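PDB 1R4V: uncharacterized protein aq_328 from Aquifex aeolicus, which is of unknown function but adopts an ancestral histone fold and may take part in protein heterodimerization. Local coordinates for residues 26-35 with 102-112; 57-68 with 113-123. All coordinates share one frame; numbering follows the deposited sequence.

The two contacts alternate along the chain: 26-35, then 57-68, then 102-112 and finally 113-123. Their centres lie about 21 Å apart, and each is about 12 Å from the centre of the chain. Residues 102-112 run straight into 113-123, so one continuous piece serves both. Interaction 1 sets the start of helix 29-40 against helix 106-113 and the residues leading into it. Interaction 2 lays the segment that follows helix 106-113 along the end of helix 46-62 and the start of helix 67-73, finishing at strand 122-123. Helix 131-149 touches side chains of both. Together they tie a late part of this single-chain, histone-like fold to two successive early helices.

Interaction 1 (26-35 with 102-112); sequences PKGFDKLDHY and QDMGVDELLEY. With ZN (zinc ion), chain C; CAC (cacodylate ion), chain D.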
loop_
_atom_site.group_PDB
_atom_site.type_symbol
_atom_site.label_atom_id
_atom_site.label_comp_id
_atom_site.label_asym_id
_atom_site.label_seq_id
_atom_site.Cartn_x
_atom_site.Cartn_y
_atom_site.Cartn_z
ATOM N N PRO A 26 3.221 11.438 13.179
ATOM C CA PRO A 26 4.101 11.022 12.086
ATOM C C PRO A 26 3.650 11.637 10.768
ATOM O O PRO A 26 2.458 11.752 10.504
ATOM C CB PRO A 26 3.975 9.495 12.093
ATOM C CG PRO A 26 3.664 9.152 13.507
ATOM C CD PRO A 26 2.810 10.280 13.995
ATOM N N LYS A 27 4.609 12.056 9.954
ATOM C CA LYS A 27 4.310 12.742 8.700
ATOM C C LYS A 27 3.566 11.818 7.743
ATOM O O LYS A 27 3.810 10.618 7.730
ATOM C CB LYS A 27 5.585 13.325 8.088
ATOM C CG LYS A 27 5.830 14.791 8.464
ATOM C CD LYS A 27 5.869 15.071 9.967
ATOM C CE LYS A 27 5.910 16.573 10.277
ATOM N NZ LYS A 27 4.571 17.245 10.386
ATOM N N GLY A 28 2.643 12.398 6.982
ATOM C CA GLY A 28 1.722 11.672 6.123
ATOM C C GLY A 28 0.375 11.322 6.727
ATOM O O GLY A 28 -0.602 11.308 5.988
ATOM N N PHE A 29 0.322 11.038 8.032
ATOM C CA PHE A 29 -0.882 10.554 8.736
ATOM C C PHE A 29 -1.979 11.588 8.576
ATOM O O PHE A 29 -3.091 11.322 8.114
ATOM C CB PHE A 29 -0.597 10.331 10.224
ATOM C CG PHE A 29 0.055 9.018 10.580
ATOM C CD1 PHE A 29 1.064 8.456 9.809
ATOM C CD2 PHE A 29 -0.345 8.343 11.727
ATOM C CE1 PHE A 29 1.652 7.270 10.165
ATOM C CE2 PHE A 29 0.236 7.141 12.086
ATOM C CZ PHE A 29 1.242 6.604 11.307
ATOM N N ASP A 30 -1.629 12.802 8.984
ATOM C CA ASP A 30 -2.384 14.013 8.702
ATOM C C ASP A 30 -3.113 13.983 7.353
ATOM O O ASP A 30 -4.333 13.997 7.287
ATOM C CB ASP A 30 -1.362 15.161 8.780
ATOM C CG ASP A 30 0.082 14.675 8.472
ATOM O OD1 ASP A 30 0.610 14.785 7.319
ATOM O OD2 ASP A 30 0.727 14.106 9.392
ATOM N N LYS A 31 -2.356 13.901 6.262
ATOM C CA LYS A 31 -2.870 13.972 4.897
ATOM C C LYS A 31 -3.675 12.755 4.476
ATOM O O LYS A 31 -4.626 12.856 3.681
ATOM C CB LYS A 31 -1.677 14.159 3.951
ATOM C CG LYS A 31 -1.033 15.517 4.232
ATOM C CD LYS A 31 0.410 15.627 3.810
ATOM C CE LYS A 31 0.524 15.796 2.344
ATOM N NZ LYS A 31 1.633 16.781 2.067
ATOM N N LEU A 32 -3.271 11.601 4.997
ATOM C CA LEU A 32 -3.989 10.361 4.727
ATOM C C LEU A 32 -5.335 10.420 5.430
ATOM O O LEU A 32 -6.355 10.137 4.820
ATOM C CB LEU A 32 -3.189 9.174 5.234
ATOM C CG LEU A 32 -3.784 7.795 4.882
ATOM C CD1 LEU A 32 -3.697 7.507 3.399
ATOM C CD2 LEU A 32 -3.082 6.746 5.697
ATOM N N ASP A 33 -5.299 10.794 6.710
ATOM C CA ASP A 33 -6.476 10.936 7.571
ATOM C C ASP A 33 -7.471 11.823 6.866
ATOM O O ASP A 33 -8.619 11.453 6.593
ATOM C CB ASP A 33 -6.005 11.496 8.914
ATOM C CG ASP A 33 -7.120 11.848 9.886
ATOM O OD1 ASP A 33 -8.320 11.643 9.626
ATOM O OD2 ASP A 33 -6.829 12.385 10.970
ATOM N N HIS A 34 -6.990 13.011 6.521
ATOM C CA HIS A 34 -7.785 13.983 5.808
ATOM C C HIS A 34 -8.324 13.458 4.462
ATOM O O HIS A 34 -9.500 13.650 4.177
ATOM C CB HIS A 34 -6.972 15.280 5.699
ATOM C CG HIS A 34 -7.767 16.435 5.213
ATOM N ND1 HIS A 34 -8.125 17.485 6.033
ATOM C CD2 HIS A 34 -8.285 16.699 3.994
ATOM C CE1 HIS A 34 -8.813 18.362 5.327
ATOM N NE2 HIS A 34 -8.925 17.910 4.089
ATOM N N TYR A 35 -7.537 12.785 3.628
ATOM C CA TYR A 35 -8.067 12.227 2.380
ATOM C C TYR A 35 -9.087 11.072 2.560
ATOM O O TYR A 35 -10.094 10.976 1.850
ATOM C CB TYR A 35 -6.921 11.678 1.504
ATOM C CG TYR A 35 -7.408 11.272 0.143
ATOM C CD1 TYR A 35 -7.592 12.220 -0.840
ATOM C CD2 TYR A 35 -7.740 9.959 -0.152
ATOM C CE1 TYR A 35 -8.052 11.872 -2.098
ATOM C CE2 TYR A 35 -8.208 9.595 -1.409
ATOM C CZ TYR A 35 -8.362 10.560 -2.373
ATOM O OH TYR A 35 -8.830 10.259 -3.624
ATOM N N GLN A 102 -4.867 15.374 -5.277
ATOM C CA GLN A 102 -4.606 15.626 -3.861
ATOM C C GLN A 102 -3.484 14.761 -3.312
ATOM O O GLN A 102 -3.385 13.571 -3.618
ATOM C CB GLN A 102 -5.859 15.383 -3.024
ATOM C CG GLN A 102 -5.674 15.609 -1.506
ATOM C CD GLN A 102 -6.995 15.817 -0.782
ATOM O OE1 GLN A 102 -7.960 16.258 -1.402
ATOM N NE2 GLN A 102 -7.048 15.501 0.514
ATOM N N ASP A 103 -2.644 15.378 -2.496
ATOM C CA ASP A 103 -1.572 14.689 -1.823
ATOM C C ASP A 103 -2.183 13.979 -0.607
ATOM O O ASP A 103 -2.707 14.653 0.277
ATOM C CB ASP A 103 -0.549 15.725 -1.407
ATOM C CG ASP A 103 0.649 15.131 -0.727
ATOM O OD1 ASP A 103 1.485 15.960 -0.303
ATOM O OD2 ASP A 103 0.848 13.905 -0.558
HETATM N N MSE A 104 -2.126 12.646 -0.556
HETATM C CA MSE A 104 -2.623 11.899 0.618
HETATM C C MSE A 104 -1.506 11.360 1.503
HETATM O O MSE A 104 -1.733 10.508 2.358
HETATM C CB MSE A 104 -3.591 10.800 0.208
HETATM C CG MSE A 104 -2.969 9.660 -0.571
HETATM SE SE MSE A 104 -4.196 8.166 -1.046
HETATM C CE MSE A 104 -5.073 8.945 -2.603
ATOM N N GLY A 105 -0.299 11.873 1.314
ATOM C CA GLY A 105 0.842 11.608 2.180
ATOM C C GLY A 105 1.681 10.414 1.749
ATOM O O GLY A 105 2.516 9.961 2.517
ATOM N N VAL A 106 1.481 9.910 0.539
ATOM C CA VAL A 106 2.102 8.640 0.129
ATOM C C VAL A 106 3.620 8.677 0.216
ATOM O O VAL A 106 4.227 7.720 0.691
ATOM C CB VAL A 106 1.598 8.160 -1.249
ATOM C CG1 VAL A 106 2.310 6.888 -1.684
ATOM C CG2 VAL A 106 0.103 7.877 -1.207
ATOM N N ASP A 107 4.244 9.786 -0.174
ATOM C CA ASP A 107 5.700 9.902 -0.098
ATOM C C ASP A 107 6.217 9.835 1.321
ATOM O O ASP A 107 7.238 9.196 1.569
ATOM C CB ASP A 107 6.192 11.169 -0.778
ATOM C CG ASP A 107 5.967 11.127 -2.269
ATOM O OD1 ASP A 107 5.479 12.133 -2.834
ATOM O OD2 ASP A 107 6.234 10.110 -2.943
ATOM N N GLU A 108 5.504 10.467 2.254
ATOM C CA GLU A 108 5.889 10.418 3.647
ATOM C C GLU A 108 5.564 9.038 4.212
ATOM O O GLU A 108 6.314 8.507 5.031
ATOM C CB GLU A 108 5.184 11.517 4.459
ATOM C CG GLU A 108 5.378 12.930 3.919
ATOM C CD GLU A 108 4.301 13.412 2.941
ATOM O OE1 GLU A 108 4.022 12.737 1.914
ATOM O OE2 GLU A 108 3.729 14.503 3.197
ATOM N N LEU A 109 4.454 8.448 3.785
ATOM C CA LEU A 109 4.037 7.169 4.343
ATOM C C LEU A 109 4.994 6.058 3.891
ATOM O O LEU A 109 5.281 5.105 4.627
ATOM C CB LEU A 109 2.602 6.869 3.928
ATOM C CG LEU A 109 1.538 7.823 4.486
ATOM C CD1 LEU A 109 0.243 7.522 3.748
ATOM C CD2 LEU A 109 1.433 7.677 5.988
ATOM N N LEU A 110 5.510 6.195 2.678
ATOM C CA LEU A 110 6.485 5.245 2.142
ATOM C C LEU A 110 7.727 5.215 3.036
ATOM O O LEU A 110 8.202 4.150 3.414
ATOM C CB LEU A 110 6.881 5.627 0.715
ATOM C CG LEU A 110 7.130 4.508 -0.301
ATOM C CD1 LEU A 110 8.123 5.023 -1.300
ATOM C CD2 LEU A 110 7.552 3.139 0.271
ATOM N N GLU A 111 8.254 6.383 3.384
ATOM C CA GLU A 111 9.407 6.462 4.282
ATOM C C GLU A 111 9.075 5.926 5.666
ATOM O O GLU A 111 9.872 5.231 6.286
ATOM C CB GLU A 111 9.962 7.881 4.398
ATOM C CG GLU A 111 11.422 7.880 4.824
ATOM C CD GLU A 111 12.082 9.255 4.771
ATOM O OE1 GLU A 111 13.320 9.322 4.523
ATOM O OE2 GLU A 111 11.367 10.270 4.978
ATOM N N TYR A 112 7.885 6.252 6.147
ATOM C CA TYR A 112 7.426 5.761 7.432
ATOM C C TYR A 112 7.398 4.242 7.542
ATOM O O TYR A 112 7.850 3.711 8.548
ATOM C CB TYR A 112 6.033 6.290 7.722
ATOM C CG TYR A 112 5.557 5.859 9.080
ATOM C CD1 TYR A 112 5.965 6.566 10.193
ATOM C CD2 TYR A 112 4.722 4.750 9.249
ATOM C CE1 TYR A 112 5.552 6.214 11.443
ATOM C CE2 TYR A 112 4.284 4.378 10.522
ATOM C CZ TYR A 112 4.714 5.130 11.606
ATOM O OH TYR A 112 4.367 4.873 12.909
HETATM ZN ZN ZN C . -7.838 13.592 12.193
HETATM AS AS CAC D . -7.115 16.385 10.305
HETATM O O1 CAC D . -7.955 15.438 11.495
HETATM O O2 CAC D . -7.873 16.558 8.747
HETATM C C1 CAC D . -6.762 18.192 11.007
HETATM C C2 CAC D . -5.456 15.378 10.028
HETATM O O HOH W 1 -4.875 15.009 2.012
HETATM O O HOH W 2 -9.735 12.672 12.308
HETATM O O HOH W 3 -6.834 14.776 13.530
#
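Met-104, a selenomethionine, packs against Tyr-35. Its CB lies 3.7 Å from Tyr-35 CB. The first torsion (chi1 68°) starts the chain on its way past the ring. Further out, SE meets the ring obliquely, 4.1 Å from Tyr-35 CD2. The bend at chi3 then brings CE over one ring face, 3.4 Å from Tyr-35 CE2, as a CH-pi contact. Gln-102 comes to the edge of the same ring, its amide nearly perpendicular to it. At the other end Phe-29 points its edge at the face of Tyr-112, with planes at 73° and centroids 5.1 Å apart. Pro-26 CB touches Tyr-112 CE1 at 3.7 Å. Tyr-112 OH is hydrogen-bonded to Glu-50 of helix 46-62. With an alanine at Tyr-112, the Phe-29 edge and Pro-26 would probably face a gap and Glu-50 would lose its hydroxyl mate. Lys-31 NZ bridges to Asp-103, whose OD1 is doubtfully placed, and weakly to Glu-108. Asp-103 OD2 also accepts from Gly-105 N at 3.0 Å, making an Asx turn. The start of helix 29-40 and the turn before it thus pack along helix 106-113 of the histone fold, with N-cap glycines Gly-28 and Gly-105 at the close approach.

Interaction 2 (57-68 with 113-123); sequences KAAFGKLFYGAE and IAFIPPVEMNV
Glu-68 OE1 takes two backbone N-H groups, from Glu-120 N at 2.8 Å and from Met-121 N at 2.9 Å. The first donor lies above the carboxylate plane, 41° out of it. The second comes nearly along the C-O axis. Beyond CG the Glu-68 chain is extended, which carries the carboxylate across to the backbone of Glu-120 and Met-121. Its CG lies 3.8 Å from Met-121 SE, the two chains running alongside each other and pointing opposite ways. The middle of the contact is an aromatic cluster. Phe-60 and Phe-115 stack face to face, planes at 20° and centroids 4.2 Å apart. With CG anti to the backbone N (chi1 177°), the Phe-115 ring also has Phe-64 CE1 at its edge, though these two rings meet obliquely, neither stacked nor edge-to-face. Pro-117 CB sits almost centrally over one face of Phe-64, 3.5 Å from the ring centroid, in a CH-pi contact. Val-119 CG1 and Val-123 CG2 meet the same ring obliquely. Tyr-131 adds its ring to Phe-60 edge-to-face. At the far end Lys-57, fully extended, gives a hydrogen bond to Ile-113 O at 3.0 Å. Charged side chains thus bind backbone groups at both ends of an apolar middle, and the paired N-H donors are likely to stabilise Glu-68 as a carboxylate.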
loop_
_atom_site.group_PDB
_atom_site.type_symbol
_atom_site.label_atom_id
_atom_site.label_comp_id
_atom_site.label_asym_id
_atom_site.label_seq_id
_atom_site.Cartn_x
_atom_site.Cartn_y
_atom_site.Cartn_z
ATOM N N LYS A 57 2.205 -2.642 3.946
ATOM C CA LYS A 57 3.587 -3.085 3.931
ATOM C C LYS A 57 3.677 -4.585 3.719
ATOM O O LYS A 57 4.544 -5.040 2.962
ATOM C CB LYS A 57 4.255 -2.696 5.250
ATOM C CG LYS A 57 5.718 -3.103 5.452
ATOM C CD LYS A 57 6.179 -2.682 6.877
ATOM C CE LYS A 57 7.649 -3.025 7.091
ATOM N NZ LYS A 57 8.223 -2.476 8.360
ATOM N N ALA A 58 2.845 -5.355 4.413
ATOM C CA ALA A 58 2.755 -6.817 4.190
ATOM C C ALA A 58 2.433 -7.216 2.736
ATOM O O ALA A 58 3.113 -8.040 2.124
ATOM C CB ALA A 58 1.762 -7.436 5.154
ATOM N N ALA A 59 1.398 -6.600 2.184
ATOM C CA ALA A 59 0.952 -6.806 0.827
ATOM C C ALA A 59 2.055 -6.448 -0.173
ATOM O O ALA A 59 2.290 -7.202 -1.128
ATOM C CB ALA A 59 -0.297 -5.999 0.546
ATOM N N PHE A 60 2.757 -5.344 0.071
ATOM C CA PHE A 60 3.858 -4.872 -0.768
ATOM C C PHE A 60 4.929 -5.956 -0.821
ATOM O O PHE A 60 5.442 -6.279 -1.893
ATOM C CB PHE A 60 4.439 -3.549 -0.216
ATOM C CG PHE A 60 5.090 -2.656 -1.236
ATOM C CD1 PHE A 60 5.100 -1.283 -1.018
ATOM C CD2 PHE A 60 5.683 -3.134 -2.393
ATOM C CE1 PHE A 60 5.689 -0.427 -1.922
ATOM C CE2 PHE A 60 6.278 -2.279 -3.300
ATOM C CZ PHE A 60 6.281 -0.928 -3.070
ATOM N N GLY A 61 5.272 -6.538 0.329
ATOM C CA GLY A 61 6.240 -7.625 0.389
ATOM C C GLY A 61 5.798 -8.830 -0.434
ATOM O O GLY A 61 6.618 -9.461 -1.099
ATOM N N LYS A 62 4.509 -9.160 -0.378
ATOM C CA LYS A 62 3.906 -10.251 -1.167
ATOM C C LYS A 62 3.979 -10.045 -2.675
ATOM O O LYS A 62 4.001 -11.013 -3.449
ATOM C CB LYS A 62 2.469 -10.515 -0.735
ATOM C CG LYS A 62 2.426 -11.208 0.589
ATOM C CD LYS A 62 1.009 -11.617 0.990
ATOM C CE LYS A 62 0.839 -13.131 0.928
ATOM N NZ LYS A 62 -0.507 -13.586 1.378
ATOM N N LEU A 63 4.090 -8.800 -3.113
ATOM C CA LEU A 63 4.274 -8.542 -4.527
ATOM C C LEU A 63 5.608 -9.052 -5.063
ATOM O O LEU A 63 5.756 -9.214 -6.272
ATOM C CB LEU A 63 4.138 -7.050 -4.848
ATOM C CG LEU A 63 2.778 -6.425 -4.514
ATOM C CD1 LEU A 63 2.790 -4.937 -4.768
ATOM C CD2 LEU A 63 1.639 -7.086 -5.256
ATOM N N PHE A 64 6.561 -9.309 -4.183
ATOM C CA PHE A 64 7.857 -9.869 -4.573
ATOM C C PHE A 64 7.866 -11.405 -4.694
ATOM O O PHE A 64 8.883 -12.006 -5.039
ATOM C CB PHE A 64 8.947 -9.323 -3.640
ATOM C CG PHE A 64 9.266 -7.886 -3.902
ATOM C CD1 PHE A 64 8.448 -6.870 -3.400
ATOM C CD2 PHE A 64 10.360 -7.526 -4.686
ATOM C CE1 PHE A 64 8.711 -5.540 -3.667
ATOM C CE2 PHE A 64 10.608 -6.195 -4.941
ATOM C CZ PHE A 64 9.803 -5.206 -4.432
ATOM N N TYR A 65 6.743 -12.073 -4.442
ATOM C CA TYR A 65 6.621 -13.504 -4.715
ATOM C C TYR A 65 6.892 -13.797 -6.192
ATOM O O TYR A 65 6.284 -13.204 -7.093
ATOM C CB TYR A 65 5.209 -14.015 -4.368
ATOM C CG TYR A 65 4.961 -15.458 -4.755
ATOM C CD1 TYR A 65 5.427 -16.501 -3.948
ATOM C CD2 TYR A 65 4.260 -15.780 -5.924
ATOM C CE1 TYR A 65 5.205 -17.856 -4.308
ATOM C CE2 TYR A 65 4.019 -17.117 -6.286
ATOM C CZ TYR A 65 4.503 -18.149 -5.490
ATOM O OH TYR A 65 4.225 -19.454 -5.877
ATOM N N GLY A 66 7.835 -14.687 -6.425
ATOM C CA GLY A 66 8.249 -15.060 -7.775
ATOM C C GLY A 66 9.156 -14.078 -8.487
ATOM O O GLY A 66 9.643 -14.415 -9.568
ATOM N N ALA A 67 9.438 -12.918 -7.895
ATOM C CA ALA A 67 10.147 -11.859 -8.603
ATOM C C ALA A 67 11.611 -12.166 -8.947
ATOM O O ALA A 67 12.066 -11.855 -10.044
ATOM C CB ALA A 67 10.042 -10.532 -7.904
ATOM N N GLU A 68 12.362 -12.753 -8.035
ATOM C CA GLU A 68 13.738 -13.129 -8.353
ATOM C C GLU A 68 13.810 -14.135 -9.480
ATOM O O GLU A 68 14.677 -14.002 -10.344
ATOM C CB GLU A 68 14.456 -13.644 -7.111
ATOM C CG GLU A 68 14.692 -12.545 -6.100
ATOM C CD GLU A 68 15.427 -13.024 -4.851
ATOM O OE1 GLU A 68 16.416 -12.393 -4.451
ATOM O OE2 GLU A 68 15.012 -14.029 -4.236
ATOM N N ILE A 113 6.884 3.527 6.539
ATOM C CA ILE A 113 6.818 2.069 6.669
ATOM C C ILE A 113 8.173 1.362 6.618
ATOM O O ILE A 113 8.271 0.201 7.031
ATOM C CB ILE A 113 5.809 1.434 5.700
ATOM C CG1 ILE A 113 6.163 1.694 4.234
ATOM C CG2 ILE A 113 4.409 1.920 6.073
ATOM C CD1 ILE A 113 5.515 0.755 3.233
ATOM N N ALA A 114 9.213 2.047 6.142
ATOM C CA ALA A 114 10.576 1.525 6.117
ATOM C C ALA A 114 10.573 0.145 5.444
ATOM O O ALA A 114 10.995 -0.859 6.024
ATOM C CB ALA A 114 11.162 1.460 7.512
ATOM N N PHE A 115 10.085 0.130 4.209
ATOM C CA PHE A 115 9.868 -1.107 3.475
ATOM C C PHE A 115 11.184 -1.755 3.044
ATOM O O PHE A 115 12.066 -1.081 2.531
ATOM C CB PHE A 115 8.993 -0.825 2.247
ATOM C CG PHE A 115 8.770 -2.022 1.383
ATOM C CD1 PHE A 115 9.249 -2.063 0.083
ATOM C CD2 PHE A 115 8.092 -3.121 1.877
ATOM C CE1 PHE A 115 9.041 -3.182 -0.709
ATOM C CE2 PHE A 115 7.875 -4.243 1.087
ATOM C CZ PHE A 115 8.366 -4.273 -0.209
ATOM N N ILE A 116 11.305 -3.059 3.274
ATOM C CA ILE A 116 12.449 -3.872 2.854
ATOM C C ILE A 116 11.855 -5.063 2.119
ATOM O O ILE A 116 11.224 -5.925 2.730
ATOM C CB ILE A 116 13.254 -4.335 4.073
ATOM C CG1 ILE A 116 13.804 -3.110 4.820
ATOM C CG2 ILE A 116 14.393 -5.285 3.664
ATOM C CD1 ILE A 116 14.228 -3.394 6.238
ATOM N N PRO A 117 11.995 -5.144 0.807
ATOM C CA PRO A 117 11.413 -6.291 0.117
ATOM C C PRO A 117 12.126 -7.582 0.531
ATOM O O PRO A 117 13.328 -7.557 0.805
ATOM C CB PRO A 117 11.609 -5.952 -1.358
ATOM C CG PRO A 117 12.686 -4.969 -1.388
ATOM C CD PRO A 117 12.648 -4.212 -0.120
ATOM N N PRO A 118 11.397 -8.683 0.604
ATOM C CA PRO A 118 11.964 -9.962 1.038
ATOM C C PRO A 118 12.729 -10.700 -0.061
ATOM O O PRO A 118 12.396 -11.824 -0.419
ATOM C CB PRO A 118 10.723 -10.734 1.481
ATOM C CG PRO A 118 9.605 -10.216 0.587
ATOM C CD PRO A 118 9.954 -8.786 0.307
ATOM N N VAL A 119 13.758 -10.070 -0.609
ATOM C CA VAL A 119 14.534 -10.626 -1.715
ATOM C C VAL A 119 15.978 -10.346 -1.372
ATOM O O VAL A 119 16.265 -9.450 -0.571
ATOM C CB VAL A 119 14.187 -9.995 -3.081
ATOM C CG1 VAL A 119 12.783 -10.391 -3.491
ATOM C CG2 VAL A 119 14.331 -8.475 -3.077
ATOM N N GLU A 120 16.878 -11.109 -1.974
ATOM C CA GLU A 120 18.316 -10.832 -1.852
ATOM C C GLU A 120 18.808 -9.968 -3.012
ATOM O O GLU A 120 19.744 -9.180 -2.867
ATOM C CB GLU A 120 19.103 -12.144 -1.741
ATOM C CG GLU A 120 18.935 -12.802 -0.374
ATOM C CD GLU A 120 19.362 -11.885 0.771
ATOM O OE1 GLU A 120 20.414 -11.212 0.626
ATOM O OE2 GLU A 120 18.659 -11.815 1.816
HETATM N N MSE A 121 18.167 -10.077 -4.169
HETATM C CA MSE A 121 18.595 -9.295 -5.320
HETATM C C MSE A 121 18.318 -7.811 -5.200
HETATM O O MSE A 121 17.399 -7.386 -4.521
HETATM C CB MSE A 121 17.896 -9.770 -6.591
HETATM C CG MSE A 121 18.273 -11.152 -7.020
HETATM SE SE MSE A 121 17.300 -11.682 -8.676
HETATM C CE MSE A 121 17.089 -10.083 -9.358
ATOM N N ASN A 122 19.120 -7.056 -5.936
ATOM C CA ASN A 122 18.983 -5.631 -6.149
ATOM C C ASN A 122 17.599 -5.318 -6.699
ATOM O O ASN A 122 17.105 -6.074 -7.527
ATOM C CB ASN A 122 20.014 -5.167 -7.177
ATOM C CG ASN A 122 20.036 -3.656 -7.322
ATOM O OD1 ASN A 122 19.910 -2.946 -6.325
ATOM N ND2 ASN A 122 20.188 -3.158 -8.552
ATOM N N VAL A 123 16.965 -4.250 -6.220
ATOM C CA VAL A 123 15.724 -3.781 -6.812
ATOM C C VAL A 123 16.156 -2.661 -7.743
ATOM O O VAL A 123 16.850 -1.738 -7.341
ATOM C CB VAL A 123 14.679 -3.301 -5.794
ATOM C CG1 VAL A 123 13.451 -2.774 -6.536
ATOM C CG2 VAL A 123 14.306 -4.421 -4.847
HETATM O O HOH W 4 10.936 -2.969 8.497
#